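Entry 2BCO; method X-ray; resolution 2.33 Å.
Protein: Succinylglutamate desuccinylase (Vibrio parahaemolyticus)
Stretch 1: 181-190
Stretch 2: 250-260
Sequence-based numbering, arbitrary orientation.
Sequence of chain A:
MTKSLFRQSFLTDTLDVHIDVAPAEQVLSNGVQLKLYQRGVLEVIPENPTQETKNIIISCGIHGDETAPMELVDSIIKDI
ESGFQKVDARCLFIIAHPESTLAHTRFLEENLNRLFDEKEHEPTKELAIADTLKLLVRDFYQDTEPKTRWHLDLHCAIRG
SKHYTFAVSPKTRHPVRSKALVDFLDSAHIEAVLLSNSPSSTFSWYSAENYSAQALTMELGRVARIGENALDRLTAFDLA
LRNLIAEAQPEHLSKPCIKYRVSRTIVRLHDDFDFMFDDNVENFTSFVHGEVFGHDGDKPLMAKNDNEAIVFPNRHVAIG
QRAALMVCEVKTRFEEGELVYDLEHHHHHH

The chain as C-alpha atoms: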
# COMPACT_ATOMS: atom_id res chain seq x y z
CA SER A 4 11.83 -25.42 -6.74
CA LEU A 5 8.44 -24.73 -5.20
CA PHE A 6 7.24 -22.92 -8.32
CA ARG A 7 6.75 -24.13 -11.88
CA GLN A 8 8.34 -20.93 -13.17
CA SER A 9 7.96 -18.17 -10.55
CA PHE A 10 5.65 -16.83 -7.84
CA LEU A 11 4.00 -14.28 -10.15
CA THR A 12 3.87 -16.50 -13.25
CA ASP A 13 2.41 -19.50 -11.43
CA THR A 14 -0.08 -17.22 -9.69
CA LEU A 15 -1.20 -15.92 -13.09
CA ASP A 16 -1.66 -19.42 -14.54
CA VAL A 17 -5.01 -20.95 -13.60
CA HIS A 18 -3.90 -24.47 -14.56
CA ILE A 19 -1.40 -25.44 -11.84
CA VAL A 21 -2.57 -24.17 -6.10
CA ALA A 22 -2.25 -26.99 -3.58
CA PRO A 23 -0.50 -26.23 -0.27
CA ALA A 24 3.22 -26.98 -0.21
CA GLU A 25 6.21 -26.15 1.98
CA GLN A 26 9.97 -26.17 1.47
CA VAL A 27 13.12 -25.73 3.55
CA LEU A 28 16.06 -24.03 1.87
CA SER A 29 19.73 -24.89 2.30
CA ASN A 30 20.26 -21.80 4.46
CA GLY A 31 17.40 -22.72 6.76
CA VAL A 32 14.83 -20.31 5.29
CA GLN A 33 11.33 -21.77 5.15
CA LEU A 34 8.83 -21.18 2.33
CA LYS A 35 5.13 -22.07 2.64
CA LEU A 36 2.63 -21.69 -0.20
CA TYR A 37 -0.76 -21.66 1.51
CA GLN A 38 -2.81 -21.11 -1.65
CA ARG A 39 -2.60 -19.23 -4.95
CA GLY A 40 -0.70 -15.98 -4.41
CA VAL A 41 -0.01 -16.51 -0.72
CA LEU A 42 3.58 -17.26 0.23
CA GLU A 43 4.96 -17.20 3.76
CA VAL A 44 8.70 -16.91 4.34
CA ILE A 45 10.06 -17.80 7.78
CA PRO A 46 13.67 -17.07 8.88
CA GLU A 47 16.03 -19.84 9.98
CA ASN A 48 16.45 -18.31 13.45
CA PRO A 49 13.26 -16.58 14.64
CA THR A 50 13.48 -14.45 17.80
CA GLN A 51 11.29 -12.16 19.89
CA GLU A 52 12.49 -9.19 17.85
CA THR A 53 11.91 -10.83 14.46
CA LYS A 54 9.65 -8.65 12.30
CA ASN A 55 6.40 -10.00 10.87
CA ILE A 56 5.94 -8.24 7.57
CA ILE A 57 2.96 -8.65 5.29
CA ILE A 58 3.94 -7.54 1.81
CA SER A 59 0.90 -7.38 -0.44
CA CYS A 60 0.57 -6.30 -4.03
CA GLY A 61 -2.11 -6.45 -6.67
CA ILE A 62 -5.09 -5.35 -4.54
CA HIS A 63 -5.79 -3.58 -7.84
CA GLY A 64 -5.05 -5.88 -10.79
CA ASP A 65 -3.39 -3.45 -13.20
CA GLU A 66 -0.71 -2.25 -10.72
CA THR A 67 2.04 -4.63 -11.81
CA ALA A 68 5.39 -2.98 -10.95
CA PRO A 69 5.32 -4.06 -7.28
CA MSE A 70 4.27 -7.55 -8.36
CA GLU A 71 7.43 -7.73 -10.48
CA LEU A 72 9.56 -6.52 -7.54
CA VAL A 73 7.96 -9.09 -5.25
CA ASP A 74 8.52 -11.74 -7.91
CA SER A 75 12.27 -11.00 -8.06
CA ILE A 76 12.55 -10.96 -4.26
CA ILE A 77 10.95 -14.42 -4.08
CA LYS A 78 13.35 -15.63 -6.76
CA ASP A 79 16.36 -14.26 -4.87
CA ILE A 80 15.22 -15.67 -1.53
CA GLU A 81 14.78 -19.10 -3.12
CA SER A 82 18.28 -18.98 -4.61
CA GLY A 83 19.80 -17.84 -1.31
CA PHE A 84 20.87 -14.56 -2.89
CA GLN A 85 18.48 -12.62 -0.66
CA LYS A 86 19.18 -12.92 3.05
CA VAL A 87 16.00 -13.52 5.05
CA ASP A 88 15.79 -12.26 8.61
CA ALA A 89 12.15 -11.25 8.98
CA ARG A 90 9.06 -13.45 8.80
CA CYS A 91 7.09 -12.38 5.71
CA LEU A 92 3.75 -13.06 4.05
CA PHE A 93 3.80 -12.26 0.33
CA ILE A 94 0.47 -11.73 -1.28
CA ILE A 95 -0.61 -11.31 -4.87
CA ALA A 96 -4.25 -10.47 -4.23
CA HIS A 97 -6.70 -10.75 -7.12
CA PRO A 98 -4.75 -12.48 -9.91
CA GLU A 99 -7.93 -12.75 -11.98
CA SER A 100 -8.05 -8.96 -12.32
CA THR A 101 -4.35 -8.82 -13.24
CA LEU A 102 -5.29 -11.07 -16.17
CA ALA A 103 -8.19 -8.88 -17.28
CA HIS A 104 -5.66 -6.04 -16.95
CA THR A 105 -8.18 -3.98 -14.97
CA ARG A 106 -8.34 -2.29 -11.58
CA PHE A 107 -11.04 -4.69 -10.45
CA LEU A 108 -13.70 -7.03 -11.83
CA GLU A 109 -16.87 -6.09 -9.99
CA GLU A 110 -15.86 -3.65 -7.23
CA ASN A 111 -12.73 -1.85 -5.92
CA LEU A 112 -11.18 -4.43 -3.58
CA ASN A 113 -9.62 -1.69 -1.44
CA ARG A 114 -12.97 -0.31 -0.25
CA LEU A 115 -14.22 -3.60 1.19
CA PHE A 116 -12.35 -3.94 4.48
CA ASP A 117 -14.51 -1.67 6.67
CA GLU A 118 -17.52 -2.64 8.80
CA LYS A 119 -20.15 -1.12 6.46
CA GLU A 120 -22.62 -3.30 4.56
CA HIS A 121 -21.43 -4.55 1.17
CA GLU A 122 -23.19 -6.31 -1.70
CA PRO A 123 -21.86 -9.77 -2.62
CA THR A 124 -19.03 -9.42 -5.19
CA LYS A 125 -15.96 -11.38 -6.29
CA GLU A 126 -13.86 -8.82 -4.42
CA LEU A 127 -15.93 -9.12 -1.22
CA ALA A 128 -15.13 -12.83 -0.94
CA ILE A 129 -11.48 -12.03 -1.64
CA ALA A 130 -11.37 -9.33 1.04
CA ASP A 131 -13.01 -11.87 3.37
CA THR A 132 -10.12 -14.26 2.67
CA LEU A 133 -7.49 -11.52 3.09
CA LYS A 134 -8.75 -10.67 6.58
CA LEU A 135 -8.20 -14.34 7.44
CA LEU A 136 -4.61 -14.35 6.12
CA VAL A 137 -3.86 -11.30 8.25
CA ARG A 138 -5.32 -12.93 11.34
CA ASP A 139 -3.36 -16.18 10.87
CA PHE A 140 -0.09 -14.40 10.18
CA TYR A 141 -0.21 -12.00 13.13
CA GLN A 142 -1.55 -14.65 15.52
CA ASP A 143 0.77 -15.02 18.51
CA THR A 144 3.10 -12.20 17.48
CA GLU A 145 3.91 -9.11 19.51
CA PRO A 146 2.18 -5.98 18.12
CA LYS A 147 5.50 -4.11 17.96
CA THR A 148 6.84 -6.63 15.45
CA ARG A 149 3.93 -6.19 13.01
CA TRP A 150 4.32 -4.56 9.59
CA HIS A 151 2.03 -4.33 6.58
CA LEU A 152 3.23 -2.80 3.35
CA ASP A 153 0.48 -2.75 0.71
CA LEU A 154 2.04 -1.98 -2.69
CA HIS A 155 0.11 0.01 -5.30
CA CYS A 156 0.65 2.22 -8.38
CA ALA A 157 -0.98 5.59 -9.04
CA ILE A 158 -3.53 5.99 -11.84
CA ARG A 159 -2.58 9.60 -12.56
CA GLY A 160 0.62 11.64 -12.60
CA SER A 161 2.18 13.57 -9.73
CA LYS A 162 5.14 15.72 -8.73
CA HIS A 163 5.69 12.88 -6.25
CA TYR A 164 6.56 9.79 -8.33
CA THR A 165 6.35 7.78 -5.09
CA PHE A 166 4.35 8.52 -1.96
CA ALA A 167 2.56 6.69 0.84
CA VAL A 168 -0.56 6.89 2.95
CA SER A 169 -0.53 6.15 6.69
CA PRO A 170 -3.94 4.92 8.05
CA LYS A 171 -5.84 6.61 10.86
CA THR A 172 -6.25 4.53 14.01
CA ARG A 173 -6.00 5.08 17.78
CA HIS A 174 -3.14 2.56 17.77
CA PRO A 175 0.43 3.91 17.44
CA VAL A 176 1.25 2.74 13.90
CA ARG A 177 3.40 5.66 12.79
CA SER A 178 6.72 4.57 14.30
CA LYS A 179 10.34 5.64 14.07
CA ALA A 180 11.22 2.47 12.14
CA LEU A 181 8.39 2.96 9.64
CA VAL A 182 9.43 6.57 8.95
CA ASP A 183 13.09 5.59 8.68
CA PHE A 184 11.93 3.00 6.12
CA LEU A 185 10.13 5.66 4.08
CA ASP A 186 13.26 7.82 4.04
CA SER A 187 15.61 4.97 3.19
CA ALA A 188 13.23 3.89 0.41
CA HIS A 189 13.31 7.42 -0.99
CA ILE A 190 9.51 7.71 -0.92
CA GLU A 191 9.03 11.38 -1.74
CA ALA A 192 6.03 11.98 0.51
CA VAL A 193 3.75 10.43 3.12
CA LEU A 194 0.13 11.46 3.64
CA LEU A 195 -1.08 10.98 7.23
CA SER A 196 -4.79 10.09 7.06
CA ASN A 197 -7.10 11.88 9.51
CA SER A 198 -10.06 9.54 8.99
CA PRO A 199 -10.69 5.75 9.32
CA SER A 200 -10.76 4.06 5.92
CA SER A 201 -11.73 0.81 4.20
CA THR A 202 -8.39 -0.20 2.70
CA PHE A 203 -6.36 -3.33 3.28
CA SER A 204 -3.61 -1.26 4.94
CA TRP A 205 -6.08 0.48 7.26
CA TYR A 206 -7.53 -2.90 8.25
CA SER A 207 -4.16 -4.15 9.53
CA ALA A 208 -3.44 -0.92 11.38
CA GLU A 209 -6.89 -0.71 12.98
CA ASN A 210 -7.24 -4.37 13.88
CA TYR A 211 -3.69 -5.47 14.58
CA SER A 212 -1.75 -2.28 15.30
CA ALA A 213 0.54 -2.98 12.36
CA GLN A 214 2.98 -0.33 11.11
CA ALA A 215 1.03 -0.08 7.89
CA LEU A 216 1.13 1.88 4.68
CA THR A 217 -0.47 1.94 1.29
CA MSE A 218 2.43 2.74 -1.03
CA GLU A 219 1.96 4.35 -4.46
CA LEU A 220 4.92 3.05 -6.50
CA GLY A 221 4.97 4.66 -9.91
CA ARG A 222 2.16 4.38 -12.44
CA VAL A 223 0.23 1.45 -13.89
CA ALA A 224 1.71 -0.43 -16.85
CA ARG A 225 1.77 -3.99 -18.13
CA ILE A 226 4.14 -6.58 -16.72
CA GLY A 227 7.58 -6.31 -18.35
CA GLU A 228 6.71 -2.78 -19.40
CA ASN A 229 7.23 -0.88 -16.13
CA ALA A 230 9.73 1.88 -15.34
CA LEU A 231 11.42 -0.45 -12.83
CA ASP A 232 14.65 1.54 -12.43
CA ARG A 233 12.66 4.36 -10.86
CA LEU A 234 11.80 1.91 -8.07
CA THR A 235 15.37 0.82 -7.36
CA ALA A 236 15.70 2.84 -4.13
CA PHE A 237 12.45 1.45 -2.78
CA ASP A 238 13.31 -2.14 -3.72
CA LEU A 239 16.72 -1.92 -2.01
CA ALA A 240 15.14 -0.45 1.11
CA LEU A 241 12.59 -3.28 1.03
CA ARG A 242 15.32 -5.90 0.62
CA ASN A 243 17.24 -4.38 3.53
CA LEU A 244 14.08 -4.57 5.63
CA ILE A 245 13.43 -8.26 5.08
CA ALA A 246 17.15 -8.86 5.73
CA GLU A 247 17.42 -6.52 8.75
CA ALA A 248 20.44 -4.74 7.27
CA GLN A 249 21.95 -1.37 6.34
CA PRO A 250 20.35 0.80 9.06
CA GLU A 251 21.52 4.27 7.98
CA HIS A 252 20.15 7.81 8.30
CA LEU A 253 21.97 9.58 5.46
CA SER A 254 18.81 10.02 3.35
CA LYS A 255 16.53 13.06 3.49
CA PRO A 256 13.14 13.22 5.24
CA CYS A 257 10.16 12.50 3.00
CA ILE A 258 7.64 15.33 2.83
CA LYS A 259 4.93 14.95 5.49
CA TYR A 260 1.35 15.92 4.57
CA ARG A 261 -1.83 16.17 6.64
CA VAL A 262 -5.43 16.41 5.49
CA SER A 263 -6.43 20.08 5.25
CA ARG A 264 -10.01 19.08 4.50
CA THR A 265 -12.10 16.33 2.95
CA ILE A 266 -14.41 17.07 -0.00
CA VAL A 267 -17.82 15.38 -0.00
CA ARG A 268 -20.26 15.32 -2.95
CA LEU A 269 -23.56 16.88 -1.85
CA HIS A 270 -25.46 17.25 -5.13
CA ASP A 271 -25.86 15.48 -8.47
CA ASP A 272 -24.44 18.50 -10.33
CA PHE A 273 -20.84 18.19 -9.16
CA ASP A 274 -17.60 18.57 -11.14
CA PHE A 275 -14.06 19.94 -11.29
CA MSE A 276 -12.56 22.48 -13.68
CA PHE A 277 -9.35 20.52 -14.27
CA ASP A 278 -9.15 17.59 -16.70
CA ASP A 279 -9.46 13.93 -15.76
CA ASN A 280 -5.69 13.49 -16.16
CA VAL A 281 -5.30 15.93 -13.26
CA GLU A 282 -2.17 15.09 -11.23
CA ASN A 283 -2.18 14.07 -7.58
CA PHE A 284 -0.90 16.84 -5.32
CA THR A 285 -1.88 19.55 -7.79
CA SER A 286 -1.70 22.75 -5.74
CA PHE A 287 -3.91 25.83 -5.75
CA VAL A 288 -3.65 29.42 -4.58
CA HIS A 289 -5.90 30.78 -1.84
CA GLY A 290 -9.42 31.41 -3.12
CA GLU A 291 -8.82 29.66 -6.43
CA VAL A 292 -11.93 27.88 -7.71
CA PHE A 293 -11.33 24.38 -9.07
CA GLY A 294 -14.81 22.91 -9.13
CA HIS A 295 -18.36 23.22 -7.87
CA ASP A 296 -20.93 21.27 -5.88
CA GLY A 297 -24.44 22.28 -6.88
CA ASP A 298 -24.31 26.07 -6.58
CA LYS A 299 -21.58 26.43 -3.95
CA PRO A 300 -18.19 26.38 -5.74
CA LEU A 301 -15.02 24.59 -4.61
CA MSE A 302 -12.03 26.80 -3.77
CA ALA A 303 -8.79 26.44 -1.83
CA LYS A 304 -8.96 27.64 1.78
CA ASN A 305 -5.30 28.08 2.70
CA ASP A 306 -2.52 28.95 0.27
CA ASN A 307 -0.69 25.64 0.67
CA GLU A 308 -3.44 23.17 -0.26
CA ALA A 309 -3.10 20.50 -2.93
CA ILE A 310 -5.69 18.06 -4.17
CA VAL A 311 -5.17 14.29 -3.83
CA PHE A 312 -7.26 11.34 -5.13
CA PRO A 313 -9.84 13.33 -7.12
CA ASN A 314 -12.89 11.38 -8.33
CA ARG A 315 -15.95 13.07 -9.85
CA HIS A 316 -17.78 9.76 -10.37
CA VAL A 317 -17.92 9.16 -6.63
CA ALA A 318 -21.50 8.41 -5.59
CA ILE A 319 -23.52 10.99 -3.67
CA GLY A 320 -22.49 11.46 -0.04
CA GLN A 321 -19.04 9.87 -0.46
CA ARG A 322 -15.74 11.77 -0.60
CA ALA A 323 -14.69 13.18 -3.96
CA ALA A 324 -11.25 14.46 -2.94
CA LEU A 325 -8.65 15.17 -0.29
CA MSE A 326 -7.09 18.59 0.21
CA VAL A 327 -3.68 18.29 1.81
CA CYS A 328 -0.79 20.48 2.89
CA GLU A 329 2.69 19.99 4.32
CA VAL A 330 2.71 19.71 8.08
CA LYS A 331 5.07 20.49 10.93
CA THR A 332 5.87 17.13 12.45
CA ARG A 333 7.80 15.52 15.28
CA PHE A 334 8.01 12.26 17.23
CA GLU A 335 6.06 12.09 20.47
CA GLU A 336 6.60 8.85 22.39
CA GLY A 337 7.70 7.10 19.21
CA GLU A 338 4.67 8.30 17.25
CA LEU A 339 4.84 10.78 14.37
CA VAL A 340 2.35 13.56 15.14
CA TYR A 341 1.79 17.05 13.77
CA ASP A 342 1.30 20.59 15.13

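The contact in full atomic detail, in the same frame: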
# COMPACT_ATOMS: atom_id res chain seq x y z
N LEU A 181 9.17 2.79 10.86
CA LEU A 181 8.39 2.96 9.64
C LEU A 181 8.83 4.19 8.86
O LEU A 181 8.99 4.13 7.64
CB LEU A 181 6.90 3.07 9.94
CG LEU A 181 6.04 3.21 8.67
CD1 LEU A 181 6.05 1.89 7.90
CD2 LEU A 181 4.63 3.60 9.03
N VAL A 182 9.01 5.31 9.56
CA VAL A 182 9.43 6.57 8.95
C VAL A 182 10.84 6.44 8.40
O VAL A 182 11.13 6.91 7.30
CB VAL A 182 9.37 7.74 9.96
CG1 VAL A 182 10.06 8.97 9.39
CG2 VAL A 182 7.92 8.06 10.27
N ASP A 183 11.73 5.80 9.15
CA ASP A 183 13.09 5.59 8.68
C ASP A 183 13.04 4.78 7.38
O ASP A 183 13.86 4.98 6.48
CB ASP A 183 13.93 4.81 9.71
CG ASP A 183 14.47 5.71 10.81
OD1 ASP A 183 15.02 5.15 11.80
OD2 ASP A 183 14.35 6.95 10.70
N PHE A 184 12.09 3.85 7.31
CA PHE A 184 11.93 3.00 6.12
C PHE A 184 11.56 3.87 4.94
O PHE A 184 12.14 3.73 3.86
CB PHE A 184 10.85 1.94 6.33
CG PHE A 184 10.53 1.14 5.08
CD1 PHE A 184 11.50 0.31 4.50
CD2 PHE A 184 9.30 1.25 4.46
CE1 PHE A 184 11.23 -0.39 3.32
CE2 PHE A 184 9.01 0.55 3.27
CZ PHE A 184 9.98 -0.27 2.70
N LEU A 185 10.58 4.75 5.14
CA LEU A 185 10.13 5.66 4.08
C LEU A 185 11.32 6.44 3.53
O LEU A 185 11.49 6.54 2.32
CB LEU A 185 9.10 6.67 4.61
CG LEU A 185 7.59 6.41 4.70
CD1 LEU A 185 7.06 5.86 3.38
CD2 LEU A 185 7.29 5.45 5.82
N ASP A 186 12.11 7.01 4.43
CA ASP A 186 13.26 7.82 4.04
C ASP A 186 14.31 6.99 3.31
O ASP A 186 14.82 7.41 2.27
CB ASP A 186 13.86 8.50 5.28
CG ASP A 186 12.91 9.49 5.93
OD1 ASP A 186 13.17 9.94 7.06
OD2 ASP A 186 11.88 9.84 5.30
N SER A 187 14.62 5.82 3.84
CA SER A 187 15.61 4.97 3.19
C SER A 187 15.13 4.53 1.81
O SER A 187 15.94 4.38 0.90
CB SER A 187 15.90 3.73 4.05
OG SER A 187 16.58 4.11 5.24
N ALA A 188 13.82 4.32 1.67
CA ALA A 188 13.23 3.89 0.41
C ALA A 188 13.14 5.02 -0.59
O ALA A 188 12.87 4.78 -1.76
CB ALA A 188 11.84 3.30 0.64
N HIS A 189 13.36 6.24 -0.13
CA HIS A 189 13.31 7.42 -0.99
C HIS A 189 11.89 7.76 -1.44
O HIS A 189 11.70 8.34 -2.51
CB HIS A 189 14.20 7.22 -2.22
CG HIS A 189 15.66 7.36 -1.93
ND1 HIS A 189 16.18 7.30 -0.65
CD2 HIS A 189 16.73 7.54 -2.75
CE1 HIS A 189 17.49 7.43 -0.70
NE2 HIS A 189 17.85 7.57 -1.96
N ILE A 190 10.90 7.40 -0.62
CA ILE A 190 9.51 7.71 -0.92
C ILE A 190 9.41 9.21 -0.71
O ILE A 190 9.65 9.72 0.39
CB ILE A 190 8.56 6.96 0.03
CG1 ILE A 190 8.80 5.45 -0.11
CG2 ILE A 190 7.11 7.28 -0.31
CD1 ILE A 190 8.37 4.88 -1.49
N PRO A 250 21.16 -0.20 8.35
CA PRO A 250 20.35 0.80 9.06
C PRO A 250 21.06 2.16 9.10
O PRO A 250 21.75 2.48 10.06
CB PRO A 250 20.19 0.19 10.44
CG PRO A 250 21.52 -0.48 10.64
CD PRO A 250 21.76 -1.15 9.30
N GLU A 251 20.88 2.96 8.04
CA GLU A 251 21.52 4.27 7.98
C GLU A 251 20.50 5.40 8.02
O GLU A 251 19.30 5.18 7.86
CB GLU A 251 22.37 4.37 6.71
CG GLU A 251 23.43 5.47 6.76
CD GLU A 251 24.35 5.47 5.56
OE1 GLU A 251 25.32 6.27 5.56
OE2 GLU A 251 24.12 4.68 4.62
N HIS A 252 20.99 6.62 8.22
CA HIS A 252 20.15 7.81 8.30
C HIS A 252 20.71 8.95 7.45
O HIS A 252 20.54 10.12 7.78
CB HIS A 252 20.05 8.28 9.76
CG HIS A 252 21.38 8.52 10.40
ND1 HIS A 252 22.32 7.53 10.57
CD2 HIS A 252 21.94 9.65 10.90
CE1 HIS A 252 23.40 8.03 11.16
NE2 HIS A 252 23.19 9.32 11.37
N LEU A 253 21.37 8.60 6.35
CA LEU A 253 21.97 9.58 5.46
C LEU A 253 20.97 10.22 4.50
O LEU A 253 21.20 11.31 3.99
CB LEU A 253 23.11 8.92 4.68
CG LEU A 253 24.08 9.84 3.91
CD1 LEU A 253 24.82 10.73 4.89
CD2 LEU A 253 25.05 8.98 3.11
N SER A 254 19.85 9.53 4.26
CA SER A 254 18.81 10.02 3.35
C SER A 254 18.03 11.20 3.94
O SER A 254 18.06 11.46 5.14
CB SER A 254 17.83 8.90 3.03
OG SER A 254 17.28 8.35 4.22
N LYS A 255 17.32 11.91 3.07
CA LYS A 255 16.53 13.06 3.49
C LYS A 255 15.13 12.66 3.97
O LYS A 255 14.64 11.57 3.64
CB LYS A 255 16.38 14.06 2.35
CG LYS A 255 15.56 13.56 1.17
CD LYS A 255 15.38 14.66 0.13
CE LYS A 255 14.51 14.20 -1.03
NZ LYS A 255 14.28 15.29 -2.02
N PRO A 256 14.49 13.53 4.76
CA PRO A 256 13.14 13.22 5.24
C PRO A 256 12.12 13.37 4.12
O PRO A 256 12.17 14.34 3.35
CB PRO A 256 12.92 14.24 6.35
CG PRO A 256 13.70 15.44 5.86
CD PRO A 256 14.97 14.80 5.32
N CYS A 257 11.20 12.41 4.01
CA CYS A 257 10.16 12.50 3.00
C CYS A 257 9.25 13.65 3.43
O CYS A 257 9.22 14.01 4.61
CB CYS A 257 9.36 11.19 2.94
SG CYS A 257 8.57 10.70 4.49
N ILE A 258 8.54 14.25 2.49
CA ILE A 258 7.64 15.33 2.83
C ILE A 258 6.45 14.75 3.60
O ILE A 258 5.92 13.69 3.23
CB ILE A 258 7.16 16.06 1.56
CG1 ILE A 258 8.38 16.65 0.82
CG2 ILE A 258 6.17 17.17 1.91
CD1 ILE A 258 8.07 17.08 -0.59
N LYS A 259 6.04 15.42 4.67
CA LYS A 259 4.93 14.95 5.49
C LYS A 259 3.71 15.83 5.19
O LYS A 259 3.80 17.06 5.24
CB LYS A 259 5.27 15.04 6.98
CG LYS A 259 6.64 14.49 7.39
CD LYS A 259 6.76 12.98 7.18
CE LYS A 259 8.06 12.42 7.75
NZ LYS A 259 9.28 13.05 7.17
N TYR A 260 2.59 15.20 4.88
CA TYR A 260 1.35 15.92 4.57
C TYR A 260 0.28 15.55 5.58
O TYR A 260 0.36 14.51 6.21
CB TYR A 260 0.84 15.56 3.17
CG TYR A 260 1.61 16.16 2.02
CD1 TYR A 260 1.39 17.47 1.60
CD2 TYR A 260 2.57 15.42 1.34
CE1 TYR A 260 2.10 18.03 0.54
CE2 TYR A 260 3.29 15.97 0.27
CZ TYR A 260 3.05 17.27 -0.12
OH TYR A 260 3.75 17.81 -1.18
O HOH W 1 16.63 6.08 7.70
O HOH W 2 14.36 9.94 1.55
O HOH W 3 18.84 6.06 4.89

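One direct hydrogen bond between these two segments is clear from the geometry, and much of the other polar contact between them passes through water. The contact illustrates a general principle: an extended segment can be fastened to the last turn of a helix by using the polar groups the helix leaves available, with bound solvent completing the match.

The direct link is made by Asp186. Its CA-to-CB bond runs sideways to the other segment, but with chi1 in the m rotamer the carboxylate comes nearer, and Asp186 OD2 accepts from Cys257 N at 3.0 Å with an N-H...acceptor angle of 156°. A side chain on the helix thus takes up a backbone amide just before the strand that begins at Ile258. The carboxylate also lies against the preceding backbone, with Asp186 OD2 3.6 Å from Pro256 CA. The ammonium group of Lys259 approaches without forming a salt bridge: Lys259 NZ stays 4.5 Å from Asp186 OD2 and donates to Cys257 O, at 2.7 Å. The lysine is thus folded back along its own segment, and its aliphatic part meets the helix where Lys259 CE lies 4.3 Å from Val182 CG1.

The helix end supplies the second element. His189, with positive phi, closes a Schellman motif in which His189 N donates to Asp186 O at 3.0 Å and Ile190 N to Leu185 O at 3.1 Å. His189 ND1 also donates to Asp186 O, at 3.2 Å, so the imidazole reinforces the turn from its own side chain. In this position the ring meets Ser254 obliquely, His189 CE1 being 4.0 Å from Ser254 CB.

Asp186 O has a further partner in water 2, which donates to it and to Lys255 O, both at 2.7 Å, tying the helix end to the loop. Water 1 makes a similar bridge one turn earlier, donating to Asp183 O at 3.2 Å and to Glu251 O at 2.8 Å. Water 3 sits between Ser187 OG, at 3.0 Å, and Ser254 OG, at 2.9 Å, and donates weakly to Glu251 O at 3.1 Å. The two serine OG atoms, Ser187 OG and Ser254 OG, are 4.4 Å apart, so this water joins hydroxyls that do not meet directly.

Cys257 also meets the helix with its side chain. Its CA-to-CB bond points toward the helix, placing Cys257 SG 4.1 Å from Leu185 CB, while Cys257 CB lies 3.0 Å from Ile190 O, a short carbon-oxygen approach.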